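Local atomic coordinates of 5-formaminoimidazole-4-carboxamide-1-(beta)-D-ribofuranosyl 5'-monophosphate synthetase (Methanocaldococcus jannaschii, PDB entry 2R7M), a protein that catalyses the ATP- and formate-dependent, folate-independent formylation of AICAR to FAICAR in purine biosynthesis. Residues 153-158 / 165-170; 206-211 / 295-300; 226-231 / 256-261. One frame throughout, in Å; residues are numbered along the deposited sequence.

Contact 1: 153-158 / 165-170. With AMP (adenosine monophosphate), chain E.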
loop_
_atom_site.group_PDB
_atom_site.type_symbol
_atom_site.label_atom_id
_atom_site.label_comp_id
_atom_site.label_asym_id
_atom_site.label_seq_id
_atom_site.Cartn_x
_atom_site.Cartn_y
_atom_site.Cartn_z
ATOM N N VAL A 153 -0.222 43.386 26.061
ATOM C CA VAL A 153 -0.338 42.174 26.846
ATOM C C VAL A 153 -1.618 41.470 26.455
ATOM O O VAL A 153 -2.505 42.070 25.838
ATOM C CB VAL A 153 -0.386 42.448 28.381
ATOM C CG1 VAL A 153 0.928 43.042 28.887
ATOM C CG2 VAL A 153 -1.561 43.332 28.739
ATOM N N ILE A 154 -1.716 40.193 26.808
ATOM C CA ILE A 154 -2.979 39.490 26.676
ATOM C C ILE A 154 -3.370 39.079 28.081
ATOM O O ILE A 154 -2.506 38.744 28.890
ATOM C CB ILE A 154 -2.870 38.250 25.732
ATOM C CG1 ILE A 154 -4.243 37.596 25.532
ATOM C CG2 ILE A 154 -1.835 37.258 26.267
ATOM C CD1 ILE A 154 -4.235 36.416 24.563
ATOM N N VAL A 155 -4.660 39.116 28.383
ATOM C CA VAL A 155 -5.091 38.828 29.746
ATOM C C VAL A 155 -6.052 37.651 29.791
ATOM O O VAL A 155 -7.113 37.686 29.173
ATOM C CB VAL A 155 -5.743 40.062 30.429
ATOM C CG1 VAL A 155 -5.973 39.779 31.905
ATOM C CG2 VAL A 155 -4.867 41.289 30.249
ATOM N N LYS A 156 -5.676 36.624 30.551
ATOM C CA LYS A 156 -6.437 35.383 30.614
ATOM C C LYS A 156 -7.065 35.156 31.991
ATOM O O LYS A 156 -6.467 35.468 33.021
ATOM C CB LYS A 156 -5.538 34.195 30.257
ATOM C CG LYS A 156 -4.654 34.422 29.044
ATOM C CD LYS A 156 -3.661 33.287 28.873
ATOM C CE LYS A 156 -3.067 33.292 27.476
ATOM N NZ LYS A 156 -1.852 32.424 27.375
ATOM N N PHE A 157 -8.274 34.601 31.989
ATOM C CA PHE A 157 -8.972 34.232 33.215
ATOM C C PHE A 157 -9.424 32.779 33.099
ATOM O O PHE A 157 -10.106 32.420 32.137
ATOM C CB PHE A 157 -10.186 35.142 33.437
ATOM C CG PHE A 157 -9.947 36.577 33.058
ATOM C CD1 PHE A 157 -10.119 37.000 31.749
ATOM C CD2 PHE A 157 -9.551 37.504 34.009
ATOM C CE1 PHE A 157 -9.895 38.320 31.391
ATOM C CE2 PHE A 157 -9.328 38.828 33.660
ATOM C CZ PHE A 157 -9.499 39.235 32.349
ATOM N N PRO A 158 -9.029 31.933 34.070
ATOM C CA PRO A 158 -9.390 30.510 34.114
ATOM C C PRO A 158 -10.900 30.267 34.034
ATOM O O PRO A 158 -11.353 29.436 33.243
ATOM C CB PRO A 158 -8.861 30.060 35.477
ATOM C CG PRO A 158 -7.728 30.984 35.752
ATOM C CD PRO A 158 -8.167 32.311 35.204
ATOM N N GLY A 165 -13.956 35.957 27.072
ATOM C CA GLY A 165 -13.202 35.752 28.311
ATOM C C GLY A 165 -11.717 36.082 28.213
ATOM O O GLY A 165 -10.909 35.598 29.005
ATOM N N TYR A 166 -11.359 36.913 27.238
ATOM C CA TYR A 166 -9.972 37.275 26.979
ATOM C C TYR A 166 -9.952 38.696 26.444
ATOM O O TYR A 166 -10.906 39.124 25.797
ATOM C CB TYR A 166 -9.381 36.363 25.900
ATOM C CG TYR A 166 -8.819 35.039 26.374
ATOM C CD1 TYR A 166 -9.655 34.008 26.783
ATOM C CD2 TYR A 166 -7.456 34.810 26.365
ATOM C CE1 TYR A 166 -9.141 32.793 27.204
ATOM C CE2 TYR A 166 -6.930 33.601 26.776
ATOM C CZ TYR A 166 -7.774 32.596 27.199
ATOM O OH TYR A 166 -7.247 31.391 27.614
ATOM N N PHE A 167 -8.874 39.432 26.700
ATOM C CA PHE A 167 -8.711 40.734 26.049
ATOM C C PHE A 167 -7.261 41.184 25.934
ATOM O O PHE A 167 -6.371 40.647 26.601
ATOM C CB PHE A 167 -9.608 41.821 26.677
ATOM C CG PHE A 167 -9.184 42.262 28.055
ATOM C CD1 PHE A 167 -9.892 41.853 29.177
ATOM C CD2 PHE A 167 -8.087 43.104 28.228
ATOM C CE1 PHE A 167 -9.514 42.268 30.438
ATOM C CE2 PHE A 167 -7.702 43.520 29.491
ATOM C CZ PHE A 167 -8.413 43.105 30.594
ATOM N N ILE A 168 -7.036 42.159 25.057
ATOM C CA ILE A 168 -5.711 42.723 24.834
ATOM C C ILE A 168 -5.666 44.137 25.415
ATOM O O ILE A 168 -6.638 44.892 25.313
ATOM C CB ILE A 168 -5.388 42.788 23.319
ATOM C CG1 ILE A 168 -5.570 41.409 22.664
ATOM C CG2 ILE A 168 -3.984 43.334 23.084
ATOM C CD1 ILE A 168 -5.394 41.411 21.149
ATOM N N ALA A 169 -4.540 44.491 26.025
ATOM C CA ALA A 169 -4.359 45.826 26.556
ATOM C C ALA A 169 -2.959 46.316 26.243
ATOM O O ALA A 169 -2.014 45.527 26.236
ATOM C CB ALA A 169 -4.615 45.842 28.066
ATOM N N SER A 170 -2.829 47.618 25.979
ATOM C CA SER A 170 -1.518 48.249 25.768
ATOM C C SER A 170 -1.146 49.269 26.862
ATOM O O SER A 170 -0.115 49.944 26.769
ATOM C CB SER A 170 -1.432 48.897 24.381
ATOM O OG SER A 170 -1.034 47.958 23.387
HETATM P P AMP E . -4.630 29.699 25.842
HETATM O O1P AMP E . -4.344 28.345 25.241
HETATM O O2P AMP E . -6.001 29.862 26.436
HETATM O O3P AMP E . -3.469 30.236 26.643
HETATM O "O5'" AMP E . -4.673 30.731 24.613
HETATM C "C5'" AMP E . -5.817 30.859 23.783
HETATM C "C4'" AMP E . -5.318 31.544 22.524
HETATM O "O4'" AMP E . -4.910 32.886 22.827
HETATM C "C3'" AMP E . -4.069 30.863 21.978
HETATM O "O3'" AMP E . -4.350 29.751 21.118
HETATM C "C2'" AMP E . -3.370 31.996 21.255
HETATM O "O2'" AMP E . -3.843 32.093 19.911
HETATM C "C1'" AMP E . -3.763 33.239 22.055
HETATM N N9 AMP E . -2.642 33.513 22.978
HETATM C C8 AMP E . -2.415 32.860 24.135
HETATM N N7 AMP E . -1.291 33.310 24.740
HETATM C C5 AMP E . -0.785 34.288 23.960
HETATM C C6 AMP E . 0.374 35.203 24.027
HETATM N N6 AMP E . 1.248 35.145 25.060
HETATM N N1 AMP E . 0.548 36.066 23.006
HETATM C C2 AMP E . -0.304 36.119 21.961
HETATM N N3 AMP E . -1.384 35.327 21.840
HETATM C C4 AMP E . -1.669 34.404 22.789
#
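V153, I154 and V155 pair with A169, I168 and F167 in an antiparallel beta hairpin at one border of the small four-stranded sheet of the ATP-grasp fold, where strand 166-169 is the outermost strand within the chain. Its faces do different work: I154, K156, Y166 and I168 lie on the nucleotide side, V153, V155, F167 and A169 on the side packed against helix 172-183. Two of the three backbone bonds across the pair are short, V153 N to A169 O at 2.8 Å and V155 N to F167 O at 2.9 Å; the third, from A169 N to V153 O, is longer.

On the helix side, V155 and F167 run alongside each other. CB of V155 stands over one face of the F167 ring as a CH-pi contact, 4.2 Å from its centroid. F157, beyond the end of its strand, brings CZ to 3.6 Å from CE1 of F167, the two ring planes being inclined at 44°. F175 of the helix meets the F167 ring edge-to-face.

On the other side, K156 leaves the hairpin. Its CG passes CE2 of Y166 at 3.3 Å, and from there the extended chain (chi2 to chi4 all near 180°) carries NZ to the AMP. There NZ donates to the phosphate oxygen O3P and to the adenine nitrogen N7, each 2.8 Å away, and also forms a salt bridge with E199. I154 supports the base: with CG1 anti to the backbone N (chi1 -176°), its CD1 comes within 3.7 Å of N9 of AMP.

One ammonium group thus spans base and phosphate, which is consistent with K156, an ATP-binding residue, holding the two together and tying the hairpin to both.

Contact 2: 206-211 / 295-300. With AMP (adenosine monophosphate), chain E.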
loop_
_atom_site.group_PDB
_atom_site.type_symbol
_atom_site.label_atom_id
_atom_site.label_comp_id
_atom_site.label_asym_id
_atom_site.label_seq_id
_atom_site.Cartn_x
_atom_site.Cartn_y
_atom_site.Cartn_z
ATOM N N ASN A 206 1.879 30.865 14.860
ATOM C CA ASN A 206 1.518 29.729 15.697
ATOM C C ASN A 206 1.960 28.364 15.173
ATOM O O ASN A 206 1.551 27.929 14.085
ATOM C CB ASN A 206 -0.006 29.696 15.884
ATOM C CG ASN A 206 -0.456 28.638 16.894
ATOM O OD1 ASN A 206 -1.548 28.096 16.777
ATOM N ND2 ASN A 206 0.388 28.345 17.879
ATOM N N PHE A 207 2.791 27.694 15.964
ATOM C CA PHE A 207 3.093 26.281 15.763
ATOM C C PHE A 207 2.755 25.509 17.027
ATOM O O PHE A 207 3.389 25.692 18.056
ATOM C CB PHE A 207 4.568 26.086 15.422
ATOM C CG PHE A 207 4.982 26.774 14.150
ATOM C CD1 PHE A 207 4.898 26.117 12.937
ATOM C CD2 PHE A 207 5.440 28.087 14.168
ATOM C CE1 PHE A 207 5.262 26.750 11.752
ATOM C CE2 PHE A 207 5.801 28.721 12.989
ATOM C CZ PHE A 207 5.710 28.049 11.782
ATOM N N CYS A 208 1.725 24.672 16.963
ATOM C CA CYS A 208 1.495 23.729 18.037
ATOM C C CYS A 208 2.227 22.437 17.673
ATOM O O CYS A 208 1.841 21.719 16.762
ATOM C CB CYS A 208 0.008 23.504 18.274
ATOM S SG CYS A 208 -0.940 25.052 18.445
ATOM N N ILE A 209 3.312 22.173 18.383
ATOM C CA ILE A 209 4.214 21.099 18.022
ATOM C C ILE A 209 3.895 19.848 18.820
ATOM O O ILE A 209 3.884 19.856 20.044
ATOM C CB ILE A 209 5.671 21.537 18.164
ATOM C CG1 ILE A 209 5.895 22.783 17.297
ATOM C CG2 ILE A 209 6.615 20.440 17.708
ATOM C CD1 ILE A 209 7.043 23.642 17.740
ATOM N N HIS A 210 3.600 18.776 18.099
ATOM C CA HIS A 210 3.208 17.519 18.711
ATOM C C HIS A 210 4.399 16.561 18.773
ATOM O O HIS A 210 4.968 16.177 17.747
ATOM C CB HIS A 210 2.021 16.928 17.940
ATOM C CG HIS A 210 0.870 17.879 17.829
ATOM N ND1 HIS A 210 -0.003 18.115 18.871
ATOM C CD2 HIS A 210 0.488 18.702 16.824
ATOM C CE1 HIS A 210 -0.889 19.022 18.502
ATOM N NE2 HIS A 210 -0.606 19.402 17.268
ATOM N N TYR A 211 4.777 16.201 19.993
ATOM C CA TYR A 211 5.886 15.285 20.220
ATOM C C TYR A 211 5.387 13.966 20.802
ATOM O O TYR A 211 4.295 13.888 21.357
ATOM C CB TYR A 211 6.893 15.861 21.220
ATOM C CG TYR A 211 7.488 17.217 20.931
ATOM C CD1 TYR A 211 8.741 17.333 20.375
ATOM C CD2 TYR A 211 6.813 18.391 21.288
ATOM C CE1 TYR A 211 9.309 18.573 20.137
ATOM C CE2 TYR A 211 7.372 19.640 21.058
ATOM C CZ TYR A 211 8.617 19.725 20.483
ATOM O OH TYR A 211 9.188 20.955 20.257
ATOM N N CYS A 295 2.478 18.271 23.657
ATOM C CA CYS A 295 2.429 19.397 22.722
ATOM C C CYS A 295 3.003 20.671 23.339
ATOM O O CYS A 295 2.630 21.059 24.448
ATOM C CB CYS A 295 0.976 19.650 22.306
ATOM S SG CYS A 295 0.728 20.979 21.113
ATOM N N LEU A 296 3.910 21.318 22.619
ATOM C CA LEU A 296 4.301 22.684 22.941
ATOM C C LEU A 296 3.566 23.632 22.009
ATOM O O LEU A 296 3.760 23.592 20.793
ATOM C CB LEU A 296 5.816 22.869 22.804
ATOM C CG LEU A 296 6.626 22.083 23.837
ATOM C CD1 LEU A 296 8.111 22.440 23.757
ATOM C CD2 LEU A 296 6.077 22.312 25.238
ATOM N N GLN A 297 2.701 24.467 22.571
ATOM C CA GLN A 297 1.966 25.456 21.776
ATOM C C GLN A 297 2.720 26.778 21.802
ATOM O O GLN A 297 2.748 27.478 22.810
ATOM C CB GLN A 297 0.556 25.612 22.318
ATOM C CG GLN A 297 -0.158 24.283 22.395
ATOM C CD GLN A 297 -1.182 24.235 23.492
ATOM O OE1 GLN A 297 -1.137 23.358 24.358
ATOM N NE2 GLN A 297 -2.120 25.176 23.467
ATOM N N SER A 298 3.351 27.104 20.687
ATOM C CA SER A 298 4.287 28.209 20.646
ATOM C C SER A 298 3.955 29.266 19.590
ATOM O O SER A 298 3.061 29.092 18.757
ATOM C CB SER A 298 5.700 27.666 20.428
ATOM O OG SER A 298 5.742 26.857 19.268
ATOM N N LEU A 299 4.674 30.377 19.654
ATOM C CA LEU A 299 4.555 31.420 18.660
ATOM C C LEU A 299 5.964 31.754 18.235
ATOM O O LEU A 299 6.850 31.869 19.068
ATOM C CB LEU A 299 3.845 32.649 19.240
ATOM C CG LEU A 299 2.337 32.484 19.476
ATOM C CD1 LEU A 299 1.804 33.435 20.557
ATOM C CD2 LEU A 299 1.556 32.624 18.166
ATOM N N CYS A 300 6.181 31.863 16.933
ATOM C CA CYS A 300 7.508 32.148 16.420
ATOM C C CYS A 300 7.607 33.636 16.106
ATOM O O CYS A 300 6.905 34.141 15.233
ATOM C CB CYS A 300 7.810 31.300 15.170
ATOM S SG CYS A 300 9.480 31.483 14.544
HETATM P P AMP E . -4.630 29.699 25.842
HETATM O O1P AMP E . -4.344 28.345 25.241
HETATM O O2P AMP E . -6.001 29.862 26.436
HETATM O O3P AMP E . -3.469 30.236 26.643
HETATM O "O5'" AMP E . -4.673 30.731 24.613
HETATM C "C5'" AMP E . -5.817 30.859 23.783
HETATM C "C4'" AMP E . -5.318 31.544 22.524
HETATM O "O4'" AMP E . -4.910 32.886 22.827
HETATM C "C3'" AMP E . -4.069 30.863 21.978
HETATM O "O3'" AMP E . -4.350 29.751 21.118
HETATM C "C2'" AMP E . -3.370 31.996 21.255
HETATM O "O2'" AMP E . -3.843 32.093 19.911
HETATM C "C1'" AMP E . -3.763 33.239 22.055
HETATM N N9 AMP E . -2.642 33.513 22.978
HETATM C C8 AMP E . -2.415 32.860 24.135
HETATM N N7 AMP E . -1.291 33.310 24.740
HETATM C C5 AMP E . -0.785 34.288 23.960
HETATM C C6 AMP E . 0.374 35.203 24.027
HETATM N N6 AMP E . 1.248 35.145 25.060
HETATM N N1 AMP E . 0.548 36.066 23.006
HETATM C C2 AMP E . -0.304 36.119 21.961
HETATM N N3 AMP E . -1.384 35.327 21.840
HETATM C C4 AMP E . -1.669 34.404 22.789
#
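F207 and I209 pair with S298 and L296 in the middle of the five-stranded antiparallel sheet of the ATP-grasp fold, joining strand 205-214 to strand 292-300. Every residue here is buried, so no side of the contact is truly open to solvent; the contrast is between a closely bonded part and the rest.

The tightest part, the F207-S298 pair with N206 beside it, is held by polar atoms. The carbonyl of F207 takes two donors from S298: its backbone N at 3.0 Å, and its hydroxyl OG at 2.9 Å, in the carbonyl plane. The S298 torsion (chi1 55°) sets OG between its own backbone N and carbonyl carbon, from where it reaches across to the neighbouring strand. S298 O is gripped twice as well, by F207 N and by ND2 of N206, with S298 O lying in the plane of the N206 amide. Farther along, I209 N gives L296 O an almost straight bond of 2.8 Å (173°).

Away from these bonds the side chains meet mainly by van der Waals contact. On the face of F207, the edge of its ring meets CB of C300 at 3.9 Å, and Y211 CE2 crosses L296 CG at 3.8 Å; T256 of a neighbouring subunit closes over F207 and C300. On the opposite face, C208 touches C295 and Q297, a predicted magnesium ligand, while L299 turns CD1 to C2 of the AMP adenine. At the far end, SG of C295 lies obliquely to the H210 imidazole, whose NE2 is hydrogen-bonded to OD1 of D226, and comes within 3.6 Å of CE1 of H210.

Contact 3: 226-231 / 256-261. With AMP (adenosine monophosphate), chain E; AMP (adenosine monophosphate), chain F.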
loop_
_atom_site.group_PDB
_atom_site.type_symbol
_atom_site.label_atom_id
_atom_site.label_comp_id
_atom_site.label_asym_id
_atom_site.label_seq_id
_atom_site.Cartn_x
_atom_site.Cartn_y
_atom_site.Cartn_z
ATOM N N ASP A 226 0.244 21.847 14.037
ATOM C CA ASP A 226 -0.915 22.587 13.564
ATOM C C ASP A 226 -0.905 24.037 14.064
ATOM O O ASP A 226 -0.182 24.397 14.997
ATOM C CB ASP A 226 -2.215 21.916 14.037
ATOM C CG ASP A 226 -2.469 22.101 15.544
ATOM O OD1 ASP A 226 -1.778 21.443 16.352
ATOM O OD2 ASP A 226 -3.379 22.884 15.927
ATOM N N LYS A 227 -1.740 24.863 13.450
ATOM C CA LYS A 227 -2.078 26.149 14.034
ATOM C C LYS A 227 -3.561 26.142 14.403
ATOM O O LYS A 227 -4.384 25.542 13.714
ATOM C CB LYS A 227 -1.734 27.298 13.082
ATOM C CG LYS A 227 -2.668 27.452 11.903
ATOM C CD LYS A 227 -2.248 28.633 11.043
ATOM C CE LYS A 227 -3.459 29.360 10.490
ATOM N NZ LYS A 227 -3.089 30.502 9.617
ATOM N N ARG A 228 -3.889 26.798 15.507
ATOM C CA ARG A 228 -5.261 26.897 15.975
ATOM C C ARG A 228 -6.135 27.719 15.043
ATOM O O ARG A 228 -5.663 28.633 14.356
ATOM C CB ARG A 228 -5.312 27.530 17.371
ATOM C CG ARG A 228 -4.386 26.902 18.383
ATOM C CD ARG A 228 -4.703 25.431 18.555
ATOM N NE ARG A 228 -4.243 24.926 19.846
ATOM C CZ ARG A 228 -3.732 23.713 20.042
ATOM N NH1 ARG A 228 -3.592 22.871 19.028
ATOM N NH2 ARG A 228 -3.342 23.347 21.255
ATOM N N TYR A 229 -7.420 27.381 15.036
ATOM C CA TYR A 229 -8.431 28.117 14.297
ATOM C C TYR A 229 -9.456 28.496 15.356
ATOM O O TYR A 229 -10.230 27.652 15.824
ATOM C CB TYR A 229 -9.040 27.221 13.222
ATOM C CG TYR A 229 -9.696 27.938 12.080
ATOM C CD1 TYR A 229 -9.280 29.209 11.696
ATOM C CD2 TYR A 229 -10.715 27.332 11.353
ATOM C CE1 TYR A 229 -9.876 29.859 10.632
ATOM C CE2 TYR A 229 -11.307 27.970 10.285
ATOM C CZ TYR A 229 -10.882 29.239 9.936
ATOM O OH TYR A 229 -11.471 29.898 8.890
ATOM N N GLU A 230 -9.434 29.760 15.763
ATOM C CA GLU A 230 -10.206 30.186 16.924
ATOM C C GLU A 230 -11.306 31.195 16.595
ATOM O O GLU A 230 -11.155 32.041 15.724
ATOM C CB GLU A 230 -9.252 30.709 17.995
ATOM C CG GLU A 230 -8.381 29.604 18.563
ATOM C CD GLU A 230 -7.191 30.112 19.341
ATOM O OE1 GLU A 230 -6.685 31.211 19.025
ATOM O OE2 GLU A 230 -6.751 29.397 20.261
ATOM N N SER A 231 -12.430 31.076 17.288
ATOM C CA SER A 231 -13.556 31.980 17.090
ATOM C C SER A 231 -13.761 32.747 18.406
ATOM O O SER A 231 -13.661 32.157 19.469
ATOM C CB SER A 231 -14.802 31.171 16.715
ATOM O OG SER A 231 -15.817 31.978 16.136
ATOM N N THR A 256 -11.982 26.160 17.717
ATOM C CA THR A 256 -13.019 25.554 16.890
ATOM C C THR A 256 -12.443 24.520 15.929
ATOM O O THR A 256 -13.181 23.753 15.323
ATOM C CB THR A 256 -13.803 26.603 16.061
ATOM O OG1 THR A 256 -12.951 27.185 15.063
ATOM C CG2 THR A 256 -14.370 27.686 16.951
ATOM N N GLY A 257 -11.128 24.510 15.771
ATOM C CA GLY A 257 -10.527 23.627 14.780
ATOM C C GLY A 257 -9.060 23.897 14.570
ATOM O O GLY A 257 -8.457 24.687 15.299
ATOM N N ASN A 258 -8.483 23.235 13.569
ATOM C CA ASN A 258 -7.046 23.303 13.336
ATOM C C ASN A 258 -6.656 23.252 11.870
ATOM O O ASN A 258 -7.384 22.749 11.017
ATOM C CB ASN A 258 -6.307 22.187 14.097
ATOM C CG ASN A 258 -6.936 21.879 15.445
ATOM O OD1 ASN A 258 -8.024 21.298 15.517
ATOM N ND2 ASN A 258 -6.248 22.246 16.518
ATOM N N ILE A 259 -5.485 23.802 11.594
ATOM C CA ILE A 259 -4.998 23.938 10.250
ATOM C C ILE A 259 -3.571 23.416 10.272
ATOM O O ILE A 259 -2.839 23.694 11.220
ATOM C CB ILE A 259 -5.046 25.420 9.814
ATOM C CG1 ILE A 259 -6.505 25.931 9.749
ATOM C CG2 ILE A 259 -4.373 25.617 8.509
ATOM C CD1 ILE A 259 -6.601 27.441 9.527
ATOM N N PRO A 260 -3.191 22.610 9.262
ATOM C CA PRO A 260 -1.819 22.087 9.158
ATOM C C PRO A 260 -0.767 23.107 8.736
ATOM O O PRO A 260 -1.018 23.986 7.904
ATOM C CB PRO A 260 -1.919 20.974 8.105
ATOM C CG PRO A 260 -3.262 21.134 7.422
ATOM C CD PRO A 260 -4.088 22.128 8.190
ATOM N N VAL A 261 0.426 22.956 9.298
ATOM C CA VAL A 261 1.515 23.857 9.004
ATOM C C VAL A 261 2.811 23.064 9.124
ATOM O O VAL A 261 2.855 22.043 9.798
ATOM C CB VAL A 261 1.494 25.079 9.978
ATOM C CG1 VAL A 261 1.885 24.660 11.390
ATOM C CG2 VAL A 261 2.405 26.201 9.472
HETATM P P AMP E . -4.630 29.699 25.842
HETATM O O1P AMP E . -4.344 28.345 25.241
HETATM O O2P AMP E . -6.001 29.862 26.436
HETATM O O3P AMP E . -3.469 30.236 26.643
HETATM O "O5'" AMP E . -4.673 30.731 24.613
HETATM C "C5'" AMP E . -5.817 30.859 23.783
HETATM C "C4'" AMP E . -5.318 31.544 22.524
HETATM O "O4'" AMP E . -4.910 32.886 22.827
HETATM C "C3'" AMP E . -4.069 30.863 21.978
HETATM O "O3'" AMP E . -4.350 29.751 21.118
HETATM C "C2'" AMP E . -3.370 31.996 21.255
HETATM O "O2'" AMP E . -3.843 32.093 19.911
HETATM C "C1'" AMP E . -3.763 33.239 22.055
HETATM N N9 AMP E . -2.642 33.513 22.978
HETATM C C8 AMP E . -2.415 32.860 24.135
HETATM N N7 AMP E . -1.291 33.310 24.740
HETATM C C5 AMP E . -0.785 34.288 23.960
HETATM C C6 AMP E . 0.374 35.203 24.027
HETATM N N6 AMP E . 1.248 35.145 25.060
HETATM N N1 AMP E . 0.548 36.066 23.006
HETATM C C2 AMP E . -0.304 36.119 21.961
HETATM N N3 AMP E . -1.384 35.327 21.840
HETATM C C4 AMP E . -1.669 34.404 22.789
HETATM P P AMP F . -13.927 19.732 24.432
HETATM O O1P AMP F . -14.442 21.028 25.021
HETATM O O2P AMP F . -14.451 18.500 25.135
HETATM O O3P AMP F . -14.015 19.648 22.927
HETATM O "O5'" AMP F . -12.337 19.731 24.700
HETATM C "C5'" AMP F . -11.782 19.858 26.005
HETATM C "C4'" AMP F . -10.597 20.832 25.984
HETATM O "O4'" AMP F . -9.527 20.363 25.150
HETATM C "C3'" AMP F . -10.965 22.222 25.469
HETATM O "O3'" AMP F . -11.221 23.101 26.559
HETATM C "C2'" AMP F . -9.760 22.689 24.676
HETATM O "O2'" AMP F . -8.889 23.508 25.460
HETATM C "C1'" AMP F . -9.008 21.421 24.328
HETATM N N9 AMP F . -9.245 21.119 22.893
HETATM C C8 AMP F . -10.273 20.399 22.418
HETATM N N7 AMP F . -10.207 20.298 21.073
HETATM C C5 AMP F . -9.114 20.964 20.667
HETATM C C6 AMP F . -8.469 21.244 19.366
HETATM N N6 AMP F . -9.013 20.775 18.211
HETATM N N1 AMP F . -7.338 21.993 19.378
HETATM C C2 AMP F . -6.809 22.460 20.521
HETATM N N3 AMP F . -7.346 22.245 21.734
HETATM C C4 AMP F . -8.482 21.514 21.870
#
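Segments 226-230 and 256-260 run antiparallel, their axes at 147°, and a classic beta bulge places both T256 and G257 opposite Y229. At the bulge, Y229 O accepts T256 N at 3.0 Å and T256 OG1 at 2.9 Å, with G257 N adding only a weak bond. The T256 hydroxyl also meets T205 of a neighbouring subunit.

Beyond it, I259 places CD1 over one face of the Y229 ring, 4.1 Å from the centroid, and runs alongside K227.

The other face carries polar side chains. ND2 of N258 reaches OD2 of D226 at 3.0 Å, from above the carboxylate plane, while R228 NH1 takes the syn lone pair of the same oxygen in a salt bridge. D316 holds NH2 of R228 in another, and H210 bonds OD1 of D226. N258 then reads the adenine edge of the second AMP: OD1 accepts from N6 at 2.9 Å (170°), and ND2 donates to N1 at 3.1 Å. The R228 guanidinium, bent over at chi2 (-59°), lays one face against C2 of that base, 3.4 Å from CZ. E230 instead holds the ribose of the first AMP, OE2 accepting from O3' at 2.6 Å.

D226 is thus placed as a second-shell residue, probably orienting the amide. N258 belongs to the AICAR site, so the second AMP, also bonded by R264 and S266 of a neighbouring subunit, may overlap part of it, while E230 serves the ATP site.

All three contacts are antiparallel strand pairs within the ATP-grasp region, and all reach the same AMP, yet each sits differently. Contact 1 lies farthest out, in a separate small sheet about 20 Å from the other two, centre to centre; it has an aromatic, apolar face towards helix 172-183 and a nucleotide face with K156 and I154. Contacts 2 and 3 share the five-stranded sheet, where C208 N to D226 O, at 2.8 Å, is one join between them. Contact 2, fully buried in mid-sheet, relies on backbone, hydroxyl and amide bonds with apolar packing. Contact 3, at the edge of the chain's own sheet, which runs on into a neighbouring subunit, is richer in charge and meets two nucleotides.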